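PDB 7C6O: cobalamin biosynthesis protein CobN from Mycobacterium tuberculosis, which probably serves as the large catalytic subunit of cobaltochelatase, the enzyme that inserts cobalt into the corrin ring during cobalamin biosynthesis. Local coordinates for residues A260-G265 with P315-R320; Q311-E316 with V845-V850; H606-D611 with R818-G823; S889-A894 with R945-H950. All coordinates share one frame; numbering follows the deposited sequence.

Contact 1 of 4, residues A260-G265 with P315-R320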
loop_
_atom_site.group_PDB
_atom_site.type_symbol
_atom_site.label_atom_id
_atom_site.label_comp_id
_atom_site.label_asym_id
_atom_site.label_seq_id
_atom_site.Cartn_x
_atom_site.Cartn_y
_atom_site.Cartn_z
ATOM N N ALA A 260 -13.119 -3.318 9.038
ATOM C CA ALA A 260 -13.591 -3.746 7.725
ATOM C C ALA A 260 -14.801 -2.953 7.250
ATOM O O ALA A 260 -15.052 -2.892 6.043
ATOM C CB ALA A 260 -13.929 -5.238 7.744
ATOM N N ALA A 261 -15.558 -2.346 8.159
ATOM C CA ALA A 261 -16.736 -1.580 7.779
ATOM C C ALA A 261 -16.447 -0.095 7.607
ATOM O O ALA A 261 -17.379 0.679 7.368
ATOM C CB ALA A 261 -17.849 -1.779 8.812
ATOM N N ALA A 262 -15.183 0.320 7.712
ATOM C CA ALA A 262 -14.827 1.734 7.707
ATOM C C ALA A 262 -13.877 2.116 6.577
ATOM O O ALA A 262 -13.379 3.248 6.562
ATOM C CB ALA A 262 -14.206 2.125 9.052
ATOM N N SER A 263 -13.607 1.218 5.636
ATOM C CA SER A 263 -12.677 1.519 4.559
ATOM C C SER A 263 -13.443 2.129 3.386
ATOM O O SER A 263 -14.606 2.521 3.516
ATOM C CB SER A 263 -11.887 0.267 4.175
ATOM O OG SER A 263 -12.745 -0.827 3.914
ATOM N N ALA A 264 -12.790 2.228 2.226
ATOM C CA ALA A 264 -13.392 2.884 1.069
ATOM C C ALA A 264 -14.754 2.283 0.747
ATOM O O ALA A 264 -14.909 1.060 0.675
ATOM C CB ALA A 264 -12.466 2.769 -0.142
ATOM N N GLY A 265 -15.746 3.155 0.564
ATOM C CA GLY A 265 -17.106 2.737 0.313
ATOM C C GLY A 265 -17.909 2.391 1.547
ATOM O O GLY A 265 -19.137 2.255 1.448
ATOM N N PRO A 315 -4.264 0.478 13.299
ATOM C CA PRO A 315 -3.867 1.797 13.827
ATOM C C PRO A 315 -3.738 2.882 12.763
ATOM O O PRO A 315 -3.881 4.065 13.094
ATOM C CB PRO A 315 -2.522 1.510 14.505
ATOM C CG PRO A 315 -2.660 0.116 14.974
ATOM C CD PRO A 315 -3.427 -0.593 13.878
ATOM N N GLU A 316 -3.478 2.520 11.502
ATOM C CA GLU A 316 -3.482 3.516 10.431
ATOM C C GLU A 316 -4.855 4.150 10.247
ATOM O O GLU A 316 -4.949 5.294 9.783
ATOM C CB GLU A 316 -3.018 2.884 9.114
ATOM C CG GLU A 316 -1.525 2.608 9.052
ATOM C CD GLU A 316 -1.118 1.852 7.797
ATOM O OE1 GLU A 316 -2.006 1.306 7.103
ATOM O OE2 GLU A 316 0.095 1.801 7.511
ATOM N N PHE A 317 -5.929 3.426 10.587
ATOM C CA PHE A 317 -7.268 4.003 10.496
ATOM C C PHE A 317 -7.416 5.210 11.414
ATOM O O PHE A 317 -8.243 6.091 11.153
ATOM C CB PHE A 317 -8.331 2.958 10.850
ATOM C CG PHE A 317 -8.634 1.971 9.751
ATOM C CD1 PHE A 317 -7.639 1.171 9.210
ATOM C CD2 PHE A 317 -9.934 1.810 9.296
ATOM C CE1 PHE A 317 -7.932 0.252 8.216
ATOM C CE2 PHE A 317 -10.236 0.894 8.305
ATOM C CZ PHE A 317 -9.232 0.114 7.762
ATOM N N ASP A 318 -6.636 5.259 12.499
ATOM C CA ASP A 318 -6.643 6.384 13.429
ATOM C C ASP A 318 -5.816 7.571 12.952
ATOM O O ASP A 318 -5.871 8.632 13.586
ATOM C CB ASP A 318 -6.096 5.961 14.795
ATOM C CG ASP A 318 -7.082 5.151 15.611
ATOM O OD1 ASP A 318 -8.103 4.686 15.063
ATOM O OD2 ASP A 318 -6.818 4.984 16.820
ATOM N N GLY A 319 -5.037 7.422 11.884
ATOM C CA GLY A 319 -4.095 8.459 11.510
ATOM C C GLY A 319 -2.799 8.445 12.290
ATOM O O GLY A 319 -2.101 9.462 12.337
ATOM N N ARG A 320 -2.455 7.322 12.907
ATOM C CA ARG A 320 -1.217 7.223 13.663
ATOM C C ARG A 320 -0.020 7.083 12.727
ATOM O O ARG A 320 -0.122 6.523 11.632
ATOM C CB ARG A 320 -1.269 6.032 14.620
ATOM C CG ARG A 320 -2.307 6.170 15.719
ATOM C CD ARG A 320 -2.375 4.912 16.568
ATOM N NE ARG A 320 -3.422 4.996 17.582
ATOM C CZ ARG A 320 -3.726 4.018 18.431
ATOM N NH1 ARG A 320 -3.061 2.871 18.396
ATOM N NH2 ARG A 320 -4.698 4.188 19.317
#
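The ring of Phe317 meets the backbone of Ala262 and Ser263, joining two loops at strand ends of a mixed sheet: residues 260-265 follow strand 246-249, and residues 315-320 are the short connection from helix 305-313 into strand 321-331. The tight part is small. Phe317 CE2 lies 4.2 Å from the carbonyl carbon of Ala262 and equally far from the CB of that residue, which is directed toward the 315-320 segment. Next along the chain, Ser263 N is 4.3 Å from Phe317 CE2. Both backbone atoms approach the ring obliquely. CB of Phe317 already faces the 260-265 loop, chi1 of -78° carries the ring on to it, and the loop meets the ring at CE2 and CZ. No hydrogen bond crosses between the segments, so van der Waals contact alone holds them directly. Elsewhere the ring is well packed, stacked with Tyr843 and meeting Trp271 at a steep angle; Tyr843 OH also bonds to Ala262 O, so one tyrosine serves both partners.

The contact slackens toward Ser263, which is partly exposed and whose CB comes no nearer than 4.5 Å to Phe317 CZ. Its hydroxyl turns to a bound glycerol, probably from the crystallisation liquor, which may mark a pocket. Behind the ring the connection is braced by its own turns: Asp318 N donates to Pro315 O at 3.1 Å, and Gly319 N donates to Glu316 O at 3.0 Å.

Contact 2 of 4, residues Q311-E316 with V845-V850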
loop_
_atom_site.group_PDB
_atom_site.type_symbol
_atom_site.label_atom_id
_atom_site.label_comp_id
_atom_site.label_asym_id
_atom_site.label_seq_id
_atom_site.Cartn_x
_atom_site.Cartn_y
_atom_site.Cartn_z
ATOM N N GLN A 311 -1.182 -3.842 15.103
ATOM C CA GLN A 311 -0.326 -2.728 15.483
ATOM C C GLN A 311 0.047 -1.810 14.330
ATOM O O GLN A 311 0.681 -0.777 14.569
ATOM C CB GLN A 311 0.956 -3.239 16.150
ATOM C CG GLN A 311 0.713 -3.887 17.500
ATOM C CD GLN A 311 1.999 -4.178 18.236
ATOM O OE1 GLN A 311 2.802 -3.276 18.481
ATOM N NE2 GLN A 311 2.209 -5.442 18.587
ATOM N N VAL A 312 -0.330 -2.146 13.098
ATOM C CA VAL A 312 0.003 -1.289 11.965
ATOM C C VAL A 312 -1.245 -0.980 11.148
ATOM O O VAL A 312 -1.683 0.174 11.086
ATOM C CB VAL A 312 1.099 -1.926 11.091
ATOM C CG1 VAL A 312 1.406 -1.032 9.893
ATOM C CG2 VAL A 312 2.363 -2.151 11.905
ATOM N N ALA A 313 -1.838 -2.007 10.530
ATOM C CA ALA A 313 -2.881 -1.775 9.531
ATOM C C ALA A 313 -4.090 -1.058 10.128
ATOM O O ALA A 313 -4.588 -0.080 9.558
ATOM C CB ALA A 313 -3.307 -3.099 8.895
ATOM N N VAL A 314 -4.585 -1.537 11.264
ATOM C CA VAL A 314 -5.762 -0.934 11.886
ATOM C C VAL A 314 -5.385 0.379 12.572
ATOM O O VAL A 314 -6.132 1.359 12.435
ATOM C CB VAL A 314 -6.449 -1.915 12.853
ATOM C CG1 VAL A 314 -7.634 -1.249 13.543
ATOM C CG2 VAL A 314 -6.913 -3.151 12.098
ATOM N N PRO A 315 -4.264 0.478 13.299
ATOM C CA PRO A 315 -3.867 1.797 13.827
ATOM C C PRO A 315 -3.738 2.882 12.763
ATOM O O PRO A 315 -3.881 4.065 13.094
ATOM C CB PRO A 315 -2.522 1.510 14.505
ATOM C CG PRO A 315 -2.660 0.116 14.974
ATOM C CD PRO A 315 -3.427 -0.593 13.878
ATOM N N GLU A 316 -3.478 2.520 11.502
ATOM C CA GLU A 316 -3.482 3.516 10.431
ATOM C C GLU A 316 -4.855 4.150 10.247
ATOM O O GLU A 316 -4.949 5.294 9.783
ATOM C CB GLU A 316 -3.018 2.884 9.114
ATOM C CG GLU A 316 -1.525 2.608 9.052
ATOM C CD GLU A 316 -1.118 1.852 7.797
ATOM O OE1 GLU A 316 -2.006 1.306 7.103
ATOM O OE2 GLU A 316 0.095 1.801 7.511
ATOM N N VAL A 845 -7.168 -0.941 4.161
ATOM C CA VAL A 845 -8.176 -1.961 4.416
ATOM C C VAL A 845 -7.771 -2.804 5.616
ATOM O O VAL A 845 -6.610 -2.827 6.032
ATOM C CB VAL A 845 -8.391 -2.871 3.185
ATOM C CG1 VAL A 845 -8.884 -2.058 1.997
ATOM C CG2 VAL A 845 -7.107 -3.617 2.837
ATOM N N ASP A 846 -8.755 -3.492 6.175
ATOM C CA ASP A 846 -8.500 -4.558 7.132
ATOM C C ASP A 846 -7.901 -5.724 6.361
ATOM O O ASP A 846 -8.609 -6.344 5.555
ATOM C CB ASP A 846 -9.797 -4.966 7.839
ATOM C CG ASP A 846 -9.609 -6.117 8.821
ATOM O OD1 ASP A 846 -8.471 -6.594 9.008
ATOM O OD2 ASP A 846 -10.620 -6.550 9.413
ATOM N N PRO A 847 -6.622 -6.054 6.555
ATOM C CA PRO A 847 -5.989 -7.088 5.722
ATOM C C PRO A 847 -6.496 -8.492 5.994
ATOM O O PRO A 847 -6.205 -9.394 5.198
ATOM C CB PRO A 847 -4.505 -6.958 6.076
ATOM C CG PRO A 847 -4.517 -6.451 7.489
ATOM C CD PRO A 847 -5.701 -5.521 7.576
ATOM N N LYS A 848 -7.228 -8.709 7.086
ATOM C CA LYS A 848 -7.850 -9.997 7.367
ATOM C C LYS A 848 -9.265 -10.098 6.814
ATOM O O LYS A 848 -9.924 -11.125 7.013
ATOM C CB LYS A 848 -7.863 -10.253 8.881
ATOM C CG LYS A 848 -6.472 -10.373 9.495
ATOM C CD LYS A 848 -6.508 -10.257 11.015
ATOM C CE LYS A 848 -7.226 -11.436 11.653
ATOM N NZ LYS A 848 -6.515 -12.722 11.411
ATOM N N ALA A 849 -9.744 -9.061 6.123
ATOM C CA ALA A 849 -11.103 -9.018 5.597
ATOM C C ALA A 849 -11.121 -8.943 4.075
ATOM O O ALA A 849 -12.057 -8.395 3.485
ATOM C CB ALA A 849 -11.875 -7.843 6.198
ATOM N N VAL A 850 -10.094 -9.486 3.425
ATOM C CA VAL A 850 -10.039 -9.514 1.966
ATOM C C VAL A 850 -9.879 -10.962 1.511
ATOM O O VAL A 850 -9.085 -11.714 2.097
ATOM C CB VAL A 850 -8.917 -8.611 1.422
ATOM C CG1 VAL A 850 -9.206 -7.151 1.744
ATOM C CG2 VAL A 850 -7.564 -9.012 1.980
#
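Ala313 and Pro847 make the closest approach between these segments, methyl group against pyrrolidine ring. The proline can be followed atom by atom. Its CB, on the side of the ring away from Ala313, packs against the carbonyl oxygen of Ala947; CG comes within 3.8 Å of Ala313 CB; and CD, where the ring closes back on the backbone nitrogen, is nearer still, 3.7 Å from Ala313 CB. The methyl thus sits against the CG-CD side of the ring. A looser touch, 4.4 Å from Ala313 CB to Val845 O, extends the contact along the chain before the proline.

Pro847 is held in place by a type I beta turn running from Asp846 to Ala849, closed by Ala849 N donating to Asp846 O at 3.0 Å. An Asx turn is superimposed on it: Lys848 N reaches Asp846 OD1 over 3.1 Å, with an N-H...O angle of 156°, and meets the oxygen from above the carboxylate plane. The other carboxylate oxygen, OD2, forms a salt bridge with Arg917, giving the aspartate a second tether. On the helix side, Ala313 lies late in helix 305-313, within a wider pi-type turn, and its methyl also touches Arg603 of helix 595-604.

Contact 3 of 4, residues H606-D611 with R818-G823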
loop_
_atom_site.group_PDB
_atom_site.type_symbol
_atom_site.label_atom_id
_atom_site.label_comp_id
_atom_site.label_asym_id
_atom_site.label_seq_id
_atom_site.Cartn_x
_atom_site.Cartn_y
_atom_site.Cartn_z
ATOM N N HIS A 606 8.018 5.827 8.052
ATOM C CA HIS A 606 7.149 6.580 8.961
ATOM C C HIS A 606 6.524 7.820 8.329
ATOM O O HIS A 606 6.401 8.861 8.983
ATOM C CB HIS A 606 7.910 6.975 10.236
ATOM C CG HIS A 606 9.160 7.763 9.991
ATOM N ND1 HIS A 606 10.409 7.181 9.954
ATOM C CD2 HIS A 606 9.357 9.089 9.797
ATOM C CE1 HIS A 606 11.320 8.113 9.736
ATOM N NE2 HIS A 606 10.708 9.278 9.634
ATOM N N ALA A 607 6.100 7.714 7.073
ATOM C CA ALA A 607 5.633 8.886 6.349
ATOM C C ALA A 607 4.279 9.359 6.867
ATOM O O ALA A 607 3.430 8.557 7.266
ATOM C CB ALA A 607 5.533 8.584 4.854
ATOM N N VAL A 608 4.092 10.674 6.867
ATOM C CA VAL A 608 2.779 11.292 7.010
ATOM C C VAL A 608 2.326 11.674 5.609
ATOM O O VAL A 608 2.845 12.628 5.019
ATOM C CB VAL A 608 2.816 12.515 7.936
ATOM C CG1 VAL A 608 1.455 13.205 7.963
ATOM C CG2 VAL A 608 3.240 12.115 9.344
ATOM N N LEU A 609 1.377 10.924 5.058
ATOM C CA LEU A 609 0.859 11.240 3.736
ATOM C C LEU A 609 -0.083 12.434 3.803
ATOM O O LEU A 609 -0.771 12.658 4.801
ATOM C CB LEU A 609 0.116 10.045 3.138
ATOM C CG LEU A 609 0.838 8.699 3.066
ATOM C CD1 LEU A 609 -0.030 7.690 2.335
ATOM C CD2 LEU A 609 2.202 8.829 2.397
ATOM N N VAL A 610 -0.098 13.213 2.725
ATOM C CA VAL A 610 -1.141 14.202 2.474
ATOM C C VAL A 610 -1.676 13.857 1.094
ATOM O O VAL A 610 -1.081 14.241 0.081
ATOM C CB VAL A 610 -0.626 15.645 2.527
ATOM C CG1 VAL A 610 -1.770 16.623 2.277
ATOM C CG2 VAL A 610 0.038 15.931 3.862
ATOM N N ASP A 611 -2.775 13.111 1.036
ATOM C CA ASP A 611 -3.144 12.592 -0.269
ATOM C C ASP A 611 -3.749 13.697 -1.129
ATOM O O ASP A 611 -4.217 14.725 -0.633
ATOM C CB ASP A 611 -4.070 11.371 -0.157
ATOM C CG ASP A 611 -5.413 11.668 0.491
ATOM O OD1 ASP A 611 -5.757 12.839 0.734
ATOM O OD2 ASP A 611 -6.138 10.684 0.757
ATOM N N ARG A 818 1.195 19.283 13.342
ATOM C CA ARG A 818 -0.190 19.117 13.747
ATOM C C ARG A 818 -0.697 17.743 13.325
ATOM O O ARG A 818 -0.083 17.052 12.508
ATOM C CB ARG A 818 -1.056 20.224 13.149
ATOM C CG ARG A 818 -0.532 21.612 13.480
ATOM C CD ARG A 818 -1.618 22.664 13.423
ATOM N NE ARG A 818 -1.148 23.955 13.920
ATOM C CZ ARG A 818 -1.344 24.395 15.160
ATOM N NH1 ARG A 818 -2.005 23.652 16.037
ATOM N NH2 ARG A 818 -0.881 25.585 15.521
ATOM N N PHE A 819 -1.820 17.338 13.912
ATOM C CA PHE A 819 -2.410 16.055 13.560
ATOM C C PHE A 819 -3.051 16.139 12.179
ATOM O O PHE A 819 -3.870 17.025 11.917
ATOM C CB PHE A 819 -3.448 15.635 14.603
ATOM C CG PHE A 819 -4.127 14.332 14.285
ATOM C CD1 PHE A 819 -3.480 13.127 14.506
ATOM C CD2 PHE A 819 -5.411 14.312 13.762
ATOM C CE1 PHE A 819 -4.099 11.920 14.212
ATOM C CE2 PHE A 819 -6.039 13.110 13.465
ATOM C CZ PHE A 819 -5.383 11.913 13.692
ATOM N N ILE A 820 -2.675 15.220 11.298
ATOM C CA ILE A 820 -3.205 15.158 9.939
ATOM C C ILE A 820 -4.309 14.107 9.913
ATOM O O ILE A 820 -4.019 12.918 10.115
ATOM C CB ILE A 820 -2.107 14.831 8.917
ATOM C CG1 ILE A 820 -0.959 15.836 9.031
ATOM C CG2 ILE A 820 -2.679 14.826 7.502
ATOM C CD1 ILE A 820 -1.385 17.276 8.838
ATOM N N PRO A 821 -5.563 14.485 9.668
ATOM C CA PRO A 821 -6.653 13.507 9.743
ATOM C C PRO A 821 -6.502 12.425 8.688
ATOM O O PRO A 821 -5.995 12.660 7.588
ATOM C CB PRO A 821 -7.907 14.354 9.500
ATOM C CG PRO A 821 -7.415 15.527 8.717
ATOM C CD PRO A 821 -6.037 15.814 9.246
ATOM N N ALA A 822 -6.941 11.221 9.043
ATOM C CA ALA A 822 -6.893 10.082 8.141
ATOM C C ALA A 822 -8.206 9.933 7.380
ATOM O O ALA A 822 -9.233 10.519 7.732
ATOM C CB ALA A 822 -6.589 8.796 8.910
ATOM N N GLY A 823 -8.155 9.134 6.320
ATOM C CA GLY A 823 -9.312 8.864 5.502
ATOM C C GLY A 823 -9.088 7.656 4.619
ATOM O O GLY A 823 -7.969 7.153 4.493
#
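Val608 and Ile820 meet through one branch each, in a small apolar contact between a strand and an irregular loop. Val608 has chi1 of 175°, which places CG1 opposite the backbone nitrogen and directs it at the isoleucine; CG2 lies beside the nitrogen instead. CG1 of Val608 approaches Ile820 CG1 to 3.7 Å and Ile820 CB to 4.0 Å, so the methyl rests against the root of the isoleucine and not its end. The side chains meet at a slant.

Ile820 divides its two branches between different neighbours. At chi1 of -55° its CG1 stands beside its own backbone nitrogen, facing the valine, while CG2 is carried opposite that nitrogen and reaches the strand backbone, 4.0 Å from Leu609 O. A second bend, chi2 of -58°, folds CD1 back from the fully extended form, leaving CB and CG1 to make the contact with Val608. No hydrogen bond crosses here, and all three touching residues are buried.

Val608 and Leu609 belong to strand 608-612, which runs parallel to strand 586-591 in a mixed sheet and bonds to it through the backbones of Val608 and Val610. Ile820 also packs on Gln810 and Ala814 of helix 807-815, while Val608 touches Ile321 of strand 321-331. Ile820 thereby lies between the sheet and helix 807-815, the helix before its loop.

Contact 4 of 4, residues S889-A894 with R945-H950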
loop_
_atom_site.group_PDB
_atom_site.type_symbol
_atom_site.label_atom_id
_atom_site.label_comp_id
_atom_site.label_asym_id
_atom_site.label_seq_id
_atom_site.Cartn_x
_atom_site.Cartn_y
_atom_site.Cartn_z
ATOM N N SER A 889 -3.728 -3.102 -5.659
ATOM C CA SER A 889 -4.974 -3.557 -6.266
ATOM C C SER A 889 -5.916 -4.141 -5.222
ATOM O O SER A 889 -7.124 -3.882 -5.254
ATOM C CB SER A 889 -4.680 -4.595 -7.349
ATOM O OG SER A 889 -3.828 -4.063 -8.349
ATOM N N ALA A 890 -5.386 -4.944 -4.297
ATOM C CA ALA A 890 -6.223 -5.477 -3.230
ATOM C C ALA A 890 -6.808 -4.361 -2.377
ATOM O O ALA A 890 -7.931 -4.484 -1.878
ATOM C CB ALA A 890 -5.422 -6.448 -2.363
ATOM N N MET A 891 -6.076 -3.261 -2.215
ATOM C CA MET A 891 -6.586 -2.146 -1.425
ATOM C C MET A 891 -7.602 -1.311 -2.198
ATOM O O MET A 891 -8.498 -0.719 -1.586
ATOM C CB MET A 891 -5.427 -1.271 -0.956
ATOM C CG MET A 891 -4.479 -1.973 0.000
ATOM S SD MET A 891 -3.054 -0.951 0.398
ATOM C CE MET A 891 -2.356 -1.877 1.768
ATOM N N ARG A 892 -7.477 -1.245 -3.528
ATOM C CA ARG A 892 -8.445 -0.503 -4.331
ATOM C C ARG A 892 -9.779 -1.234 -4.434
ATOM O O ARG A 892 -10.833 -0.593 -4.529
ATOM C CB ARG A 892 -7.908 -0.266 -5.745
ATOM C CG ARG A 892 -6.722 0.678 -5.886
ATOM C CD ARG A 892 -6.390 0.850 -7.377
ATOM N NE ARG A 892 -5.213 1.676 -7.615
ATOM C CZ ARG A 892 -4.174 1.309 -8.357
ATOM N NH1 ARG A 892 -4.161 0.125 -8.959
ATOM N NH2 ARG A 892 -3.152 2.136 -8.513
ATOM N N THR A 893 -9.754 -2.568 -4.443
ATOM C CA THR A 893 -10.926 -3.371 -4.756
ATOM C C THR A 893 -11.420 -4.229 -3.602
ATOM O O THR A 893 -12.472 -4.868 -3.744
ATOM C CB THR A 893 -10.632 -4.304 -5.939
ATOM O OG1 THR A 893 -9.684 -5.296 -5.527
ATOM C CG2 THR A 893 -10.057 -3.525 -7.113
ATOM N N ALA A 894 -10.696 -4.272 -2.485
ATOM C CA ALA A 894 -10.937 -5.198 -1.380
ATOM C C ALA A 894 -10.742 -6.655 -1.794
ATOM O O ALA A 894 -11.298 -7.561 -1.165
ATOM C CB ALA A 894 -12.325 -4.994 -0.755
ATOM N N ARG A 945 3.297 -9.223 -0.428
ATOM C CA ARG A 945 3.874 -10.051 0.627
ATOM C C ARG A 945 3.917 -9.306 1.959
ATOM O O ARG A 945 3.554 -9.865 3.004
ATOM C CB ARG A 945 5.272 -10.497 0.200
ATOM C CG ARG A 945 6.173 -11.016 1.306
ATOM C CD ARG A 945 7.625 -10.865 0.878
ATOM N NE ARG A 945 8.031 -9.462 0.854
ATOM C CZ ARG A 945 9.045 -8.978 0.143
ATOM N NH1 ARG A 945 9.769 -9.776 -0.632
ATOM N NH2 ARG A 945 9.330 -7.684 0.203
ATOM N N ASP A 946 4.339 -8.037 1.937
ATOM C CA ASP A 946 4.479 -7.256 3.165
ATOM C C ASP A 946 3.135 -7.021 3.844
ATOM O O ASP A 946 3.010 -7.169 5.067
ATOM C CB ASP A 946 5.126 -5.905 2.859
ATOM C CG ASP A 946 6.567 -6.020 2.434
ATOM O OD1 ASP A 946 7.083 -7.153 2.313
ATOM O OD2 ASP A 946 7.184 -4.957 2.222
ATOM N N ALA A 947 2.128 -6.615 3.071
ATOM C CA ALA A 947 0.889 -6.087 3.626
ATOM C C ALA A 947 -0.213 -7.124 3.778
ATOM O O ALA A 947 -1.135 -6.909 4.574
ATOM C CB ALA A 947 0.364 -4.943 2.749
ATOM N N PHE A 948 -0.157 -8.230 3.041
ATOM C CA PHE A 948 -1.223 -9.232 3.058
ATOM C C PHE A 948 -0.657 -10.622 3.334
ATOM O O PHE A 948 -0.857 -11.558 2.553
ATOM C CB PHE A 948 -2.001 -9.195 1.744
ATOM C CG PHE A 948 -2.735 -7.903 1.522
ATOM C CD1 PHE A 948 -2.204 -6.918 0.705
ATOM C CD2 PHE A 948 -3.941 -7.659 2.159
ATOM C CE1 PHE A 948 -2.875 -5.724 0.509
ATOM C CE2 PHE A 948 -4.617 -6.465 1.969
ATOM C CZ PHE A 948 -4.083 -5.494 1.143
ATOM N N PRO A 949 0.038 -10.801 4.462
ATOM C CA PRO A 949 0.587 -12.133 4.750
ATOM C C PRO A 949 -0.494 -13.171 4.985
ATOM O O PRO A 949 -0.301 -14.338 4.623
ATOM C CB PRO A 949 1.440 -11.895 6.004
ATOM C CG PRO A 949 0.750 -10.768 6.699
ATOM C CD PRO A 949 0.219 -9.877 5.598
ATOM N N HIS A 950 -1.634 -12.776 5.565
ATOM C CA HIS A 950 -2.736 -13.715 5.754
ATOM C C HIS A 950 -3.261 -14.230 4.421
ATOM O O HIS A 950 -3.699 -15.381 4.329
ATOM C CB HIS A 950 -3.880 -13.059 6.533
ATOM C CG HIS A 950 -3.441 -12.265 7.725
ATOM N ND1 HIS A 950 -2.944 -10.984 7.623
ATOM C CD2 HIS A 950 -3.449 -12.562 9.046
ATOM C CE1 HIS A 950 -2.652 -10.530 8.829
ATOM N NE2 HIS A 950 -2.949 -11.468 9.711
#
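Chi1 of -65° in Met891 and -64° in Phe948 sets CG of each residue opposite its carbonyl carbon, and from there the two side chains converge. The methionine continues extended beyond CG and runs across the outer end of the phenyl ring. Its CG lies at the ring edge, near the ring plane, 3.7 Å from Phe948 CZ. The terminal methyl goes further: Met891 CE is 4.1 Å from Phe948 CE1 and 4.2 Å from Ala947 CB, so a single side chain spans two consecutive residues of the opposite segment. Ala890, one residue earlier on the helix, takes a face instead. Its CB stands 4.2 Å from the centroid of the Phe948 ring, 27° off the normal, a CH-pi contact. Edge and face are therefore engaged by neighbouring residues of one helix.

Thr893 ties its side chain back to the helix backbone: its N and OG1 both donate to Ser889 O, reaching it from opposite faces of the carbonyl plane. Within helix 942-947 a salt bridge forms as Arg945 grips Asp946 OD1 side-on, NE at 2.9 Å and NH2 at 3.1 Å, while the other carboxylate oxygen bonds to Tyr1003 and Gln600.

All four touching residues are buried. Phe948 is at the N-cap position of helix 949-963, and its ring packs against helix 887-893. The contact thus packs helix 887-893 on the junction of helices 942-947 and 949-963 in an alpha/beta region, where helices 887-893 and 942-947 follow the adjacent parallel strands 880-885 and 935-940.

In the fold
From the N terminus, contact 1 closes first, linking a loop after strand 246-249 to the entry of strand 321-331. Contact 2 opens on the same stretch, sharing Pro315 and Glu316, and spans more than 500 residues to the 845-850 turn. Contacts 1 and 2 thus overlap; no others cross. Contact 3 falls within that long span, bringing strand 608-612 to the loop after helix 807-815. Contact 4 follows contact 2 in series and joins helices of the later alpha/beta region. Contact 2 touches all the others: Phe317 packs on Val845, Glu316 O on Ala822, and Pro847 on Ala947. Contact 1 also touches contact 3 through Asp318 and Phe819. Contacts 3 and 4 stay apart, centres about 20 Å distant.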